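PDB 5H2D: KLLA0C04147p from Kluyveromyces lactis, which binds ergosterol in its OSBP-related domain (ORD), the part crystallised here, and probably transfers sterols between membranes. Local coordinates for residues F129-P134 against T331-T336; D84-A89 against W186-R191; Q397-K402 against G417-Q422; R139-Q144 against W413-E418. All coordinates share one frame; numbering follows the deposited sequence.

Interaction 1: residues F129-P134 against T331-T336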
# COMPACT_ATOMS: atom_id res chain seq x y z
N PHE A 129 -8.65 -9.07 -1.15
CA PHE A 129 -8.26 -8.56 -2.46
C PHE A 129 -6.96 -9.24 -2.87
O PHE A 129 -6.00 -9.25 -2.10
CB PHE A 129 -8.12 -7.02 -2.46
CG PHE A 129 -7.58 -6.47 -3.78
CD1 PHE A 129 -8.33 -6.56 -4.94
CD2 PHE A 129 -6.32 -5.88 -3.85
CE1 PHE A 129 -7.84 -6.09 -6.14
CE2 PHE A 129 -5.83 -5.39 -5.05
CZ PHE A 129 -6.59 -5.50 -6.20
N GLU A 130 -6.96 -9.82 -4.06
CA GLU A 130 -5.76 -10.42 -4.62
C GLU A 130 -5.32 -9.65 -5.85
O GLU A 130 -6.14 -9.03 -6.54
CB GLU A 130 -6.01 -11.88 -5.01
CG GLU A 130 -7.12 -12.03 -6.03
CD GLU A 130 -7.05 -13.37 -6.77
OE1 GLU A 130 -6.49 -13.38 -7.89
OE2 GLU A 130 -7.52 -14.38 -6.19
N TYR A 131 -4.02 -9.68 -6.11
CA TYR A 131 -3.48 -9.02 -7.30
C TYR A 131 -2.12 -9.64 -7.60
O TYR A 131 -1.18 -9.51 -6.81
CB TYR A 131 -3.36 -7.51 -7.07
CG TYR A 131 -2.86 -6.66 -8.22
CD1 TYR A 131 -3.73 -6.26 -9.24
CD2 TYR A 131 -1.54 -6.21 -8.26
CE1 TYR A 131 -3.28 -5.45 -10.27
CE2 TYR A 131 -1.09 -5.39 -9.29
CZ TYR A 131 -1.96 -5.02 -10.29
OH TYR A 131 -1.52 -4.20 -11.30
N SER A 132 -2.02 -10.32 -8.74
CA SER A 132 -0.75 -10.90 -9.16
C SER A 132 -0.31 -10.25 -10.46
O SER A 132 -1.14 -9.82 -11.28
CB SER A 132 -0.86 -12.41 -9.34
OG SER A 132 -1.18 -13.03 -8.11
N ARG A 133 1.01 -10.17 -10.65
CA ARG A 133 1.58 -9.57 -11.85
C ARG A 133 2.53 -10.58 -12.47
O ARG A 133 3.70 -10.68 -12.07
CB ARG A 133 2.28 -8.25 -11.52
CG ARG A 133 1.30 -7.09 -11.25
CD ARG A 133 0.59 -6.63 -12.51
NE ARG A 133 1.53 -6.02 -13.43
CZ ARG A 133 1.76 -4.72 -13.54
NH1 ARG A 133 1.09 -3.85 -12.80
NH2 ARG A 133 2.66 -4.28 -14.41
N PRO A 134 2.04 -11.38 -13.43
CA PRO A 134 2.93 -12.35 -14.08
C PRO A 134 4.18 -11.71 -14.66
O PRO A 134 5.26 -12.30 -14.61
CB PRO A 134 2.04 -12.94 -15.18
CG PRO A 134 0.63 -12.70 -14.72
CD PRO A 134 0.67 -11.42 -13.95
N THR A 331 -4.48 6.92 -10.71
CA THR A 331 -3.26 6.64 -11.46
C THR A 331 -3.49 5.48 -12.43
O THR A 331 -4.44 4.71 -12.30
CB THR A 331 -2.11 6.25 -10.53
OG1 THR A 331 -2.47 5.06 -9.80
CG2 THR A 331 -1.76 7.39 -9.56
N LYS A 332 -2.58 5.34 -13.40
CA LYS A 332 -2.61 4.17 -14.27
C LYS A 332 -2.59 2.89 -13.45
O LYS A 332 -3.36 1.96 -13.71
CB LYS A 332 -1.42 4.18 -15.23
CG LYS A 332 -1.50 5.15 -16.39
CD LYS A 332 -0.60 4.65 -17.54
CE LYS A 332 0.50 5.63 -17.91
NZ LYS A 332 1.56 5.74 -16.86
N PHE A 333 -1.69 2.82 -12.47
CA PHE A 333 -1.59 1.61 -11.67
C PHE A 333 -2.89 1.35 -10.92
O PHE A 333 -3.38 0.21 -10.87
CB PHE A 333 -0.42 1.71 -10.69
CG PHE A 333 -0.17 0.44 -9.91
CD1 PHE A 333 0.49 -0.63 -10.50
CD2 PHE A 333 -0.57 0.33 -8.58
CE1 PHE A 333 0.73 -1.79 -9.78
CE2 PHE A 333 -0.34 -0.83 -7.87
CZ PHE A 333 0.32 -1.88 -8.46
N ALA A 334 -3.48 2.40 -10.33
CA ALA A 334 -4.71 2.19 -9.57
C ALA A 334 -5.83 1.71 -10.47
O ALA A 334 -6.67 0.93 -10.04
CB ALA A 334 -5.11 3.48 -8.84
N VAL A 335 -5.86 2.17 -11.73
CA VAL A 335 -6.88 1.70 -12.67
C VAL A 335 -6.82 0.19 -12.86
O VAL A 335 -7.86 -0.45 -13.12
CB VAL A 335 -6.73 2.46 -14.01
CG1 VAL A 335 -7.55 1.77 -15.12
CG2 VAL A 335 -7.23 3.89 -13.85
N THR A 336 -5.64 -0.42 -12.70
CA THR A 336 -5.55 -1.87 -12.91
C THR A 336 -6.16 -2.68 -11.77
O THR A 336 -6.43 -3.88 -11.96
CB THR A 336 -4.10 -2.34 -13.10
OG1 THR A 336 -3.39 -2.31 -11.85
CG2 THR A 336 -3.37 -1.50 -14.15
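Tyr131 reaches from strand 129-133 to the short helix 332-336, and its phenol oxygen makes the one hydrogen bond across the contact. Tyr131 OH donates to Thr336 OG1 at 2.7 Å, and Thr336 OG1 in turn donates to Phe333 O, a carbonyl that also accepts from Thr336 N. Arg133 NH1 completes the relay by donating to Tyr131 OH over 3.0 Å, with the phenol oxygen close to the guanidinium plane; Arg133 NH2 is held by a salt bridge to Asp135. This buried phenol oxygen is thus both donor and acceptor. Replacement of Tyr131 by phenylalanine would probably leave Thr336 OG1 and Arg133 NH1 each without this partner inside a buried interface.

The apolar part is small. Phe333 turns its CE1-CZ side to the phenol, with Tyr131 CE2 to Phe333 CZ at 3.9 Å and the ring planes 76° apart. CG of Phe333 lies anti to its backbone N (chi1 -175°), which carries the ring from the helix toward the strand. Arg133 NH1 comes up at the edge of the Phe333 ring, 3.7 Å from CE1.

At the N-cap, Thr331 OG1 accepts from Ala334 N. The contact joins helix 332-337 to the antiparallel strand system of the ORD. Strand 128-133 pairs with strand 138-146, whose Tyr138 touches both Tyr131 and Arg133; helix 72-77 packs on Phe129, and helix 419-424 meets the strand through Glu130 and Ser132.

Interaction 2: residues D84-A89 against W186-R191; sequences DLLNQA and WYLTIR
Leu188 is the first residue of strand 186-190 to meet the helix 84-89, and it does so methyl against methyl with Leu86. The branches meet tip to tip, Leu188 CD1 lying 3.9 Å from Leu86 CD2. The same Leu188 CD1 is 4.0 Å from Leu86 CD1. One methyl of Leu188 therefore sits against both branches of Leu86. CG of Leu188 is anti to its backbone N (chi1 -157°), directing the isobutyl group out to the helix. Phe105 of helix 95-108 touches both leucines, and Phe163 of strand 161-173 lies against Leu188.

In this oxysterol-binding domain the strand belongs to the long, curled antiparallel array of the ORD barrel, pairing with strands 161-173 and 199-203. The helix runs over it at 45° between N-to-C directions, with short-segment axes 9.8 Å apart.

Two residues on, the side chain of Ile190 points the same way. Its CD1 is 3.9 Å from Leu86 O, a van der Waals approach to the backbone of the helix. Ala89, one helical turn after Leu86, meets the same atom, its CB lying 4.4 Å from CD1 of Ile190. Trp161 borders this end, touching Leu86 and Ile190, and Tyr101 lies against Ala89.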
# COMPACT_ATOMS: atom_id res chain seq x y z
N ASP A 84 9.65 -2.60 -8.81
CA ASP A 84 10.92 -2.87 -9.51
C ASP A 84 12.11 -2.45 -8.65
O ASP A 84 13.19 -3.04 -8.76
CB ASP A 84 10.97 -2.12 -10.85
CG ASP A 84 10.12 -2.79 -11.93
OD1 ASP A 84 9.60 -3.89 -11.69
OD2 ASP A 84 9.97 -2.20 -13.03
N LEU A 85 11.93 -1.43 -7.81
CA LEU A 85 13.02 -0.97 -6.94
C LEU A 85 13.53 -2.09 -6.05
O LEU A 85 14.70 -2.08 -5.66
CB LEU A 85 12.56 0.21 -6.09
CG LEU A 85 12.36 1.51 -6.86
CD1 LEU A 85 11.60 2.53 -6.03
CD2 LEU A 85 13.71 2.08 -7.29
N LEU A 86 12.66 -3.04 -5.69
CA LEU A 86 13.05 -4.10 -4.77
C LEU A 86 13.89 -5.17 -5.46
O LEU A 86 14.77 -5.75 -4.83
CB LEU A 86 11.81 -4.70 -4.11
CG LEU A 86 11.04 -3.69 -3.26
CD1 LEU A 86 9.87 -4.40 -2.61
CD2 LEU A 86 11.94 -3.07 -2.21
N ASN A 87 13.64 -5.42 -6.75
CA ASN A 87 14.52 -6.31 -7.51
C ASN A 87 15.86 -5.65 -7.76
O ASN A 87 16.90 -6.31 -7.70
CB ASN A 87 13.85 -6.70 -8.82
CG ASN A 87 12.69 -7.61 -8.60
OD1 ASN A 87 12.75 -8.51 -7.76
ND2 ASN A 87 11.60 -7.37 -9.33
N GLN A 88 15.85 -4.35 -8.05
CA GLN A 88 17.11 -3.62 -8.10
C GLN A 88 17.86 -3.76 -6.79
O GLN A 88 19.06 -4.07 -6.77
CB GLN A 88 16.86 -2.15 -8.43
CG GLN A 88 16.36 -1.89 -9.84
CD GLN A 88 16.36 -0.42 -10.17
OE1 GLN A 88 15.71 0.37 -9.49
NE2 GLN A 88 17.11 -0.04 -11.20
N ALA A 89 17.17 -3.56 -5.66
CA ALA A 89 17.80 -3.69 -4.36
C ALA A 89 18.46 -5.06 -4.20
O ALA A 89 19.60 -5.17 -3.74
CB ALA A 89 16.77 -3.46 -3.25
N TRP A 186 5.54 -2.79 9.11
CA TRP A 186 5.73 -3.36 7.78
C TRP A 186 7.04 -4.13 7.71
O TRP A 186 8.06 -3.71 8.28
CB TRP A 186 5.67 -2.24 6.73
CG TRP A 186 4.28 -1.69 6.75
CD1 TRP A 186 3.82 -0.67 7.54
CD2 TRP A 186 3.15 -2.20 6.04
NE1 TRP A 186 2.48 -0.49 7.32
CE2 TRP A 186 2.05 -1.41 6.41
CE3 TRP A 186 2.98 -3.21 5.09
CZ2 TRP A 186 0.78 -1.62 5.88
CZ3 TRP A 186 1.71 -3.42 4.57
CH2 TRP A 186 0.63 -2.62 4.95
N TYR A 187 7.02 -5.26 7.01
CA TYR A 187 8.11 -6.22 6.98
C TYR A 187 8.52 -6.43 5.53
O TYR A 187 7.70 -6.89 4.73
CB TYR A 187 7.69 -7.56 7.57
CG TYR A 187 7.37 -7.59 9.05
CD1 TYR A 187 6.19 -7.03 9.54
CD2 TYR A 187 8.22 -8.24 9.95
CE1 TYR A 187 5.89 -7.08 10.90
CE2 TYR A 187 7.92 -8.29 11.31
CZ TYR A 187 6.75 -7.71 11.78
OH TYR A 187 6.45 -7.77 13.13
N LEU A 188 9.78 -6.16 5.21
CA LEU A 188 10.25 -6.29 3.84
C LEU A 188 11.47 -7.21 3.85
O LEU A 188 12.47 -6.90 4.51
CB LEU A 188 10.57 -4.92 3.25
CG LEU A 188 10.53 -4.83 1.72
CD1 LEU A 188 10.28 -3.40 1.27
CD2 LEU A 188 11.84 -5.35 1.13
N THR A 189 11.34 -8.36 3.20
CA THR A 189 12.38 -9.38 3.17
C THR A 189 13.06 -9.35 1.81
O THR A 189 12.38 -9.38 0.78
CB THR A 189 11.79 -10.77 3.43
OG1 THR A 189 11.18 -10.80 4.72
CG2 THR A 189 12.89 -11.83 3.37
N ILE A 190 14.39 -9.30 1.80
CA ILE A 190 15.16 -9.34 0.57
C ILE A 190 15.97 -10.63 0.56
O ILE A 190 16.57 -10.99 1.57
CB ILE A 190 16.09 -8.13 0.42
CG1 ILE A 190 15.30 -6.82 0.26
CG2 ILE A 190 17.02 -8.34 -0.78
CD1 ILE A 190 14.63 -6.66 -1.09
N ARG A 191 15.95 -11.32 -0.58
CA ARG A 191 16.85 -12.45 -0.85
C ARG A 191 17.92 -11.97 -1.83
O ARG A 191 17.69 -11.98 -3.05
CB ARG A 191 16.08 -13.64 -1.42
CG ARG A 191 15.28 -14.41 -0.38
CD ARG A 191 14.35 -15.44 -1.00
NE ARG A 191 13.14 -14.83 -1.56
CZ ARG A 191 12.09 -14.44 -0.82
NH1 ARG A 191 12.10 -14.58 0.50
NH2 ARG A 191 11.04 -13.90 -1.42

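Interaction 3: residues Q397-K402 against G417-Q422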
# COMPACT_ATOMS: atom_id res chain seq x y z
N GLN A 397 -10.59 -14.87 11.47
CA GLN A 397 -10.11 -14.56 10.14
C GLN A 397 -9.94 -15.84 9.33
O GLN A 397 -9.71 -16.91 9.88
CB GLN A 397 -8.77 -13.81 10.22
CG GLN A 397 -8.86 -12.43 10.88
CD GLN A 397 -8.99 -12.49 12.39
OE1 GLN A 397 -8.64 -13.49 13.02
NE2 GLN A 397 -9.49 -11.41 12.97
N ARG A 398 -10.05 -15.71 8.01
CA ARG A 398 -9.97 -16.90 7.16
C ARG A 398 -8.55 -17.24 6.73
O ARG A 398 -8.18 -18.42 6.70
CB ARG A 398 -10.85 -16.72 5.93
CG ARG A 398 -10.78 -17.87 4.96
CD ARG A 398 -11.89 -17.77 3.92
NE ARG A 398 -13.20 -17.92 4.54
CZ ARG A 398 -14.19 -17.05 4.46
NH1 ARG A 398 -14.04 -15.92 3.77
NH2 ARG A 398 -15.34 -17.30 5.07
N TRP A 399 -7.74 -16.23 6.39
CA TRP A 399 -6.48 -16.46 5.70
C TRP A 399 -5.27 -16.01 6.48
O TRP A 399 -4.14 -16.24 6.03
CB TRP A 399 -6.50 -15.75 4.34
CG TRP A 399 -7.69 -16.11 3.49
CD1 TRP A 399 -8.75 -15.30 3.16
CD2 TRP A 399 -7.96 -17.38 2.89
NE1 TRP A 399 -9.65 -16.00 2.38
CE2 TRP A 399 -9.19 -17.28 2.21
CE3 TRP A 399 -7.28 -18.60 2.87
CZ2 TRP A 399 -9.75 -18.35 1.50
CZ3 TRP A 399 -7.83 -19.66 2.17
CH2 TRP A 399 -9.05 -19.53 1.50
N PHE A 400 -5.46 -15.38 7.64
CA PHE A 400 -4.40 -14.91 8.51
C PHE A 400 -4.74 -15.28 9.95
O PHE A 400 -5.91 -15.45 10.30
CB PHE A 400 -4.23 -13.38 8.46
CG PHE A 400 -3.76 -12.84 7.13
CD1 PHE A 400 -4.68 -12.62 6.10
CD2 PHE A 400 -2.43 -12.49 6.94
CE1 PHE A 400 -4.24 -12.11 4.87
CE2 PHE A 400 -1.99 -11.97 5.72
CZ PHE A 400 -2.90 -11.78 4.68
N LYS A 401 -3.70 -15.40 10.77
CA LYS A 401 -3.86 -15.56 12.21
C LYS A 401 -2.84 -14.69 12.92
O LYS A 401 -1.69 -14.62 12.49
CB LYS A 401 -3.69 -17.03 12.65
CG LYS A 401 -3.72 -17.21 14.16
CD LYS A 401 -4.13 -18.61 14.58
CE LYS A 401 -4.33 -18.68 16.10
NZ LYS A 401 -5.17 -19.84 16.52
N LYS A 402 -3.26 -14.05 14.00
CA LYS A 402 -2.33 -13.20 14.74
C LYS A 402 -1.33 -14.08 15.47
O LYS A 402 -1.70 -15.02 16.18
CB LYS A 402 -3.08 -12.30 15.71
CG LYS A 402 -2.20 -11.25 16.39
CD LYS A 402 -2.99 -10.43 17.42
CE LYS A 402 -3.85 -9.36 16.76
NZ LYS A 402 -3.03 -8.20 16.32
N GLY A 417 -0.92 -19.49 4.41
CA GLY A 417 -0.35 -20.21 3.29
C GLY A 417 -1.32 -21.00 2.44
O GLY A 417 -0.88 -21.72 1.53
N GLU A 418 -2.63 -20.87 2.68
CA GLU A 418 -3.62 -21.71 2.01
C GLU A 418 -4.30 -21.05 0.82
O GLU A 418 -4.82 -21.76 -0.04
CB GLU A 418 -4.70 -22.11 3.01
CG GLU A 418 -4.15 -22.83 4.21
CD GLU A 418 -4.68 -24.22 4.32
OE1 GLU A 418 -5.90 -24.37 4.59
OE2 GLU A 418 -3.88 -25.16 4.12
N TYR A 419 -4.35 -19.72 0.77
CA TYR A 419 -5.24 -19.05 -0.18
C TYR A 419 -4.94 -19.45 -1.62
O TYR A 419 -5.85 -19.81 -2.38
CB TYR A 419 -5.14 -17.54 -0.02
CG TYR A 419 -5.95 -16.78 -1.04
CD1 TYR A 419 -7.32 -16.62 -0.88
CD2 TYR A 419 -5.34 -16.21 -2.18
CE1 TYR A 419 -8.08 -15.92 -1.81
CE2 TYR A 419 -6.11 -15.49 -3.12
CZ TYR A 419 -7.47 -15.36 -2.91
OH TYR A 419 -8.25 -14.64 -3.80
N TRP A 420 -3.68 -19.36 -2.03
CA TRP A 420 -3.38 -19.56 -3.44
C TRP A 420 -3.55 -21.02 -3.85
O TRP A 420 -4.00 -21.29 -4.96
CB TRP A 420 -1.97 -19.05 -3.76
CG TRP A 420 -1.85 -17.56 -3.54
CD1 TRP A 420 -1.33 -16.93 -2.44
CD2 TRP A 420 -2.29 -16.52 -4.43
NE1 TRP A 420 -1.41 -15.56 -2.60
CE2 TRP A 420 -1.99 -15.28 -3.81
CE3 TRP A 420 -2.90 -16.51 -5.69
CZ2 TRP A 420 -2.27 -14.06 -4.41
CZ3 TRP A 420 -3.19 -15.30 -6.29
CH2 TRP A 420 -2.88 -14.08 -5.64
N LYS A 421 -3.21 -21.97 -2.96
CA LYS A 421 -3.43 -23.38 -3.28
C LYS A 421 -4.92 -23.69 -3.39
O LYS A 421 -5.35 -24.36 -4.34
CB LYS A 421 -2.77 -24.26 -2.23
CG LYS A 421 -1.30 -23.98 -2.04
CD LYS A 421 -0.61 -25.00 -1.15
CE LYS A 421 -1.25 -25.08 0.21
NZ LYS A 421 -0.45 -25.94 1.13
N GLN A 422 -5.71 -23.22 -2.43
CA GLN A 422 -7.15 -23.48 -2.50
C GLN A 422 -7.76 -22.79 -3.71
O GLN A 422 -8.70 -23.32 -4.31
CB GLN A 422 -7.84 -23.03 -1.22
CG GLN A 422 -7.30 -23.73 0.02
CD GLN A 422 -8.21 -23.57 1.23
OE1 GLN A 422 -9.35 -23.11 1.11
NE2 GLN A 422 -7.70 -23.95 2.39
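Trp399 lays its indole against helix 419-422, and the tight part of the contact is its face over Tyr419. Tyr419 CD1 sits 3.6 Å above the indole plane, the edge of the phenol meeting the indole face in a T-shaped stack with planes at 84°. Tyr419 CB adds a CH-pi contact, 4.1 Å from the centroid of the six-membered ring, and Trp399 CZ3 comes within 3.6 Å of Tyr419 CA. With chi1 at 175°, CG of Tyr419 is anti to the backbone N, which lets CB and the ring edge bear on the indole together. Arg398 CG lies over the rim of the opposite face.

The looser side lies toward Glu418 and Gln422, both partly exposed. Gln422 OE1 meets the indole edge, 3.6 Å from Trp399 CH2, and Glu418 CB touches CZ3 at 4.1 Å. An alanine in place of Trp399 would probably open a gap over Tyr419 and take away the face its ring edge rests on.

No hydrogen bond joins the segments. The loop entering hairpin 400-404/411-415 packs on the helix after it by aromatic and van der Waals contact, and polar bonds go to residues outside, among them Glu130 and Glu143 on adjoining strands.

Interaction 4: residues R139-Q144 against W413-E418; sequences RFFTEQ and WKFNGE
Phe141 of strand 139-144 and Phe415, last residue of strand 413-415, meet as the main apolar pair of this contact. Phe141 CD2 approaches Phe415 CE1 at 3.8 Å, a single close carbon pair between obliquely set rings whose centroids are 6.0 Å apart. The side chains cross at about a right angle, and with the planes 56° apart neither ring lies flat on the other. Both have CG anti to the backbone N (chi1 -178° in each), which sends each ring from its own strand toward the other. The backbones stay well separated, the CA atoms of Phe141 and Phe415 being 9.2 Å apart.

A charged group borders the aromatic pair. Arg139 NH2 lies a loose 4.5 Å from Phe415 CE2. Glu19 and Glu157 form salt bridges to its guanidinium and probably balance its buried charge, with Ser21 adding a hydrogen bond.

The polar turn that follows belongs to one segment alone. Asn416 OD1 accepts from Glu418 N at 3.0 Å, closing an Asx turn, with the donor tilted 27° from the carbonyl plane. Gly417 N, within the turn, lies over one face of the Phe415 ring, 3.3 Å above its plane and toward the rim.

Around the pair, Phe415 stacks on Trp155 of strand 151-157 and Phe141 stacks on Tyr419 of helix 419-424. Strand 138-146 lies between strands 128-133 and 151-157 in the antiparallel strand system of the ORD, and the contact joins to it the hairpin of strands 400-404 and 411-415, whose Phe400 also touches Phe141.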
# COMPACT_ATOMS: atom_id res chain seq x y z
N ARG A 139 2.92 -11.82 -6.28
CA ARG A 139 1.52 -12.00 -5.90
C ARG A 139 1.28 -11.22 -4.62
O ARG A 139 2.09 -11.28 -3.69
CB ARG A 139 1.17 -13.49 -5.71
CG ARG A 139 1.83 -14.17 -4.52
CD ARG A 139 1.58 -15.67 -4.55
NE ARG A 139 1.89 -16.28 -3.26
CZ ARG A 139 1.85 -17.58 -3.01
NH1 ARG A 139 1.54 -18.44 -3.98
NH2 ARG A 139 2.13 -18.03 -1.80
N PHE A 140 0.17 -10.49 -4.58
CA PHE A 140 -0.27 -9.70 -3.44
C PHE A 140 -1.60 -10.23 -2.96
O PHE A 140 -2.50 -10.50 -3.76
CB PHE A 140 -0.43 -8.22 -3.83
CG PHE A 140 -1.13 -7.37 -2.80
CD1 PHE A 140 -0.40 -6.71 -1.81
CD2 PHE A 140 -2.52 -7.21 -2.83
CE1 PHE A 140 -1.05 -5.92 -0.87
CE2 PHE A 140 -3.16 -6.42 -1.88
CZ PHE A 140 -2.42 -5.77 -0.91
N PHE A 141 -1.76 -10.35 -1.64
CA PHE A 141 -3.03 -10.76 -1.07
C PHE A 141 -3.29 -9.98 0.21
O PHE A 141 -2.35 -9.71 0.97
CB PHE A 141 -3.07 -12.26 -0.76
CG PHE A 141 -4.39 -12.70 -0.21
CD1 PHE A 141 -5.50 -12.74 -1.04
CD2 PHE A 141 -4.53 -13.00 1.12
CE1 PHE A 141 -6.74 -13.12 -0.54
CE2 PHE A 141 -5.77 -13.38 1.64
CZ PHE A 141 -6.87 -13.44 0.80
N THR A 142 -4.55 -9.64 0.45
CA THR A 142 -4.90 -8.94 1.68
C THR A 142 -6.30 -9.35 2.11
O THR A 142 -7.17 -9.65 1.28
CB THR A 142 -4.80 -7.40 1.49
OG1 THR A 142 -5.10 -6.74 2.72
CG2 THR A 142 -5.77 -6.91 0.42
N GLU A 143 -6.51 -9.38 3.43
CA GLU A 143 -7.81 -9.66 4.04
C GLU A 143 -8.12 -8.57 5.05
O GLU A 143 -7.25 -8.14 5.80
CB GLU A 143 -7.83 -11.03 4.75
CG GLU A 143 -9.14 -11.34 5.46
CD GLU A 143 -9.16 -12.72 6.13
OE1 GLU A 143 -10.23 -13.13 6.62
OE2 GLU A 143 -8.11 -13.40 6.15
N GLN A 144 -9.38 -8.14 5.08
CA GLN A 144 -9.84 -7.22 6.13
C GLN A 144 -10.06 -8.07 7.38
O GLN A 144 -11.03 -8.82 7.48
CB GLN A 144 -11.10 -6.48 5.70
CG GLN A 144 -11.46 -5.32 6.63
CD GLN A 144 -10.51 -4.13 6.50
OE1 GLN A 144 -9.53 -4.17 5.76
NE2 GLN A 144 -10.82 -3.06 7.25
N TRP A 413 0.11 -10.34 11.58
CA TRP A 413 -0.87 -11.20 10.94
C TRP A 413 -0.14 -12.17 10.03
O TRP A 413 0.39 -11.77 8.99
CB TRP A 413 -1.90 -10.37 10.18
CG TRP A 413 -2.73 -9.54 11.10
CD1 TRP A 413 -2.54 -8.23 11.40
CD2 TRP A 413 -3.86 -9.98 11.85
NE1 TRP A 413 -3.50 -7.81 12.29
CE2 TRP A 413 -4.33 -8.86 12.58
CE3 TRP A 413 -4.55 -11.19 11.95
CZ2 TRP A 413 -5.44 -8.93 13.42
CZ3 TRP A 413 -5.66 -11.26 12.79
CH2 TRP A 413 -6.09 -10.14 13.52
N LYS A 414 -0.09 -13.43 10.43
CA LYS A 414 0.65 -14.46 9.70
C LYS A 414 -0.28 -15.11 8.68
O LYS A 414 -1.27 -15.75 9.04
CB LYS A 414 1.22 -15.50 10.66
CG LYS A 414 2.13 -16.50 9.98
CD LYS A 414 2.72 -17.47 11.00
CE LYS A 414 3.80 -18.33 10.38
NZ LYS A 414 3.27 -19.15 9.27
N PHE A 415 0.04 -14.93 7.40
CA PHE A 415 -0.66 -15.62 6.32
C PHE A 415 -0.60 -17.13 6.56
O PHE A 415 0.46 -17.67 6.89
CB PHE A 415 0.01 -15.23 5.00
CG PHE A 415 -0.61 -15.81 3.75
CD1 PHE A 415 -1.89 -15.44 3.35
CD2 PHE A 415 0.12 -16.67 2.95
CE1 PHE A 415 -2.44 -15.96 2.18
CE2 PHE A 415 -0.41 -17.19 1.78
CZ PHE A 415 -1.70 -16.84 1.39
N ASN A 416 -1.74 -17.81 6.42
CA ASN A 416 -1.75 -19.24 6.71
C ASN A 416 -1.29 -20.10 5.54
O ASN A 416 -1.24 -21.33 5.68
CB ASN A 416 -3.13 -19.71 7.22
CG ASN A 416 -4.24 -19.58 6.19
OD1 ASN A 416 -4.02 -19.53 4.98
ND2 ASN A 416 -5.47 -19.54 6.70
N GLY A 417 -0.92 -19.49 4.41
CA GLY A 417 -0.35 -20.21 3.29
C GLY A 417 -1.32 -21.00 2.44
O GLY A 417 -0.88 -21.72 1.53
N GLU A 418 -2.63 -20.87 2.68
CA GLU A 418 -3.62 -21.71 2.01
C GLU A 418 -4.30 -21.05 0.82
O GLU A 418 -4.82 -21.76 -0.04
CB GLU A 418 -4.70 -22.11 3.01
CG GLU A 418 -4.15 -22.83 4.21
CD GLU A 418 -4.68 -24.22 4.32
OE1 GLU A 418 -5.90 -24.37 4.59
OE2 GLU A 418 -3.88 -25.16 4.12

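In the fold
Interactions 1, 3 and 4 form a continuous patch. Strand 128-133 of interaction 1 pairs with strand 138-146 of interaction 4, where Tyr131 O and Phe140 N are 2.8 Å apart. Interactions 3 and 4, with centres about 6 Å apart, share Gly417 and Glu418 and join the C-terminal hairpin and helix to that strand pair; a probable, short hydrogen bond between Glu130 OE2 and Tyr419 OH links interactions 1 and 3. Interaction 2 stands apart, its centre about 18 Å from those of interactions 1 and 4. Bound ergosterol lies about 11 Å from the Phe333 side chain and about 12 Å from that of Leu188, so interactions 1 and 2 are set back from the sterol.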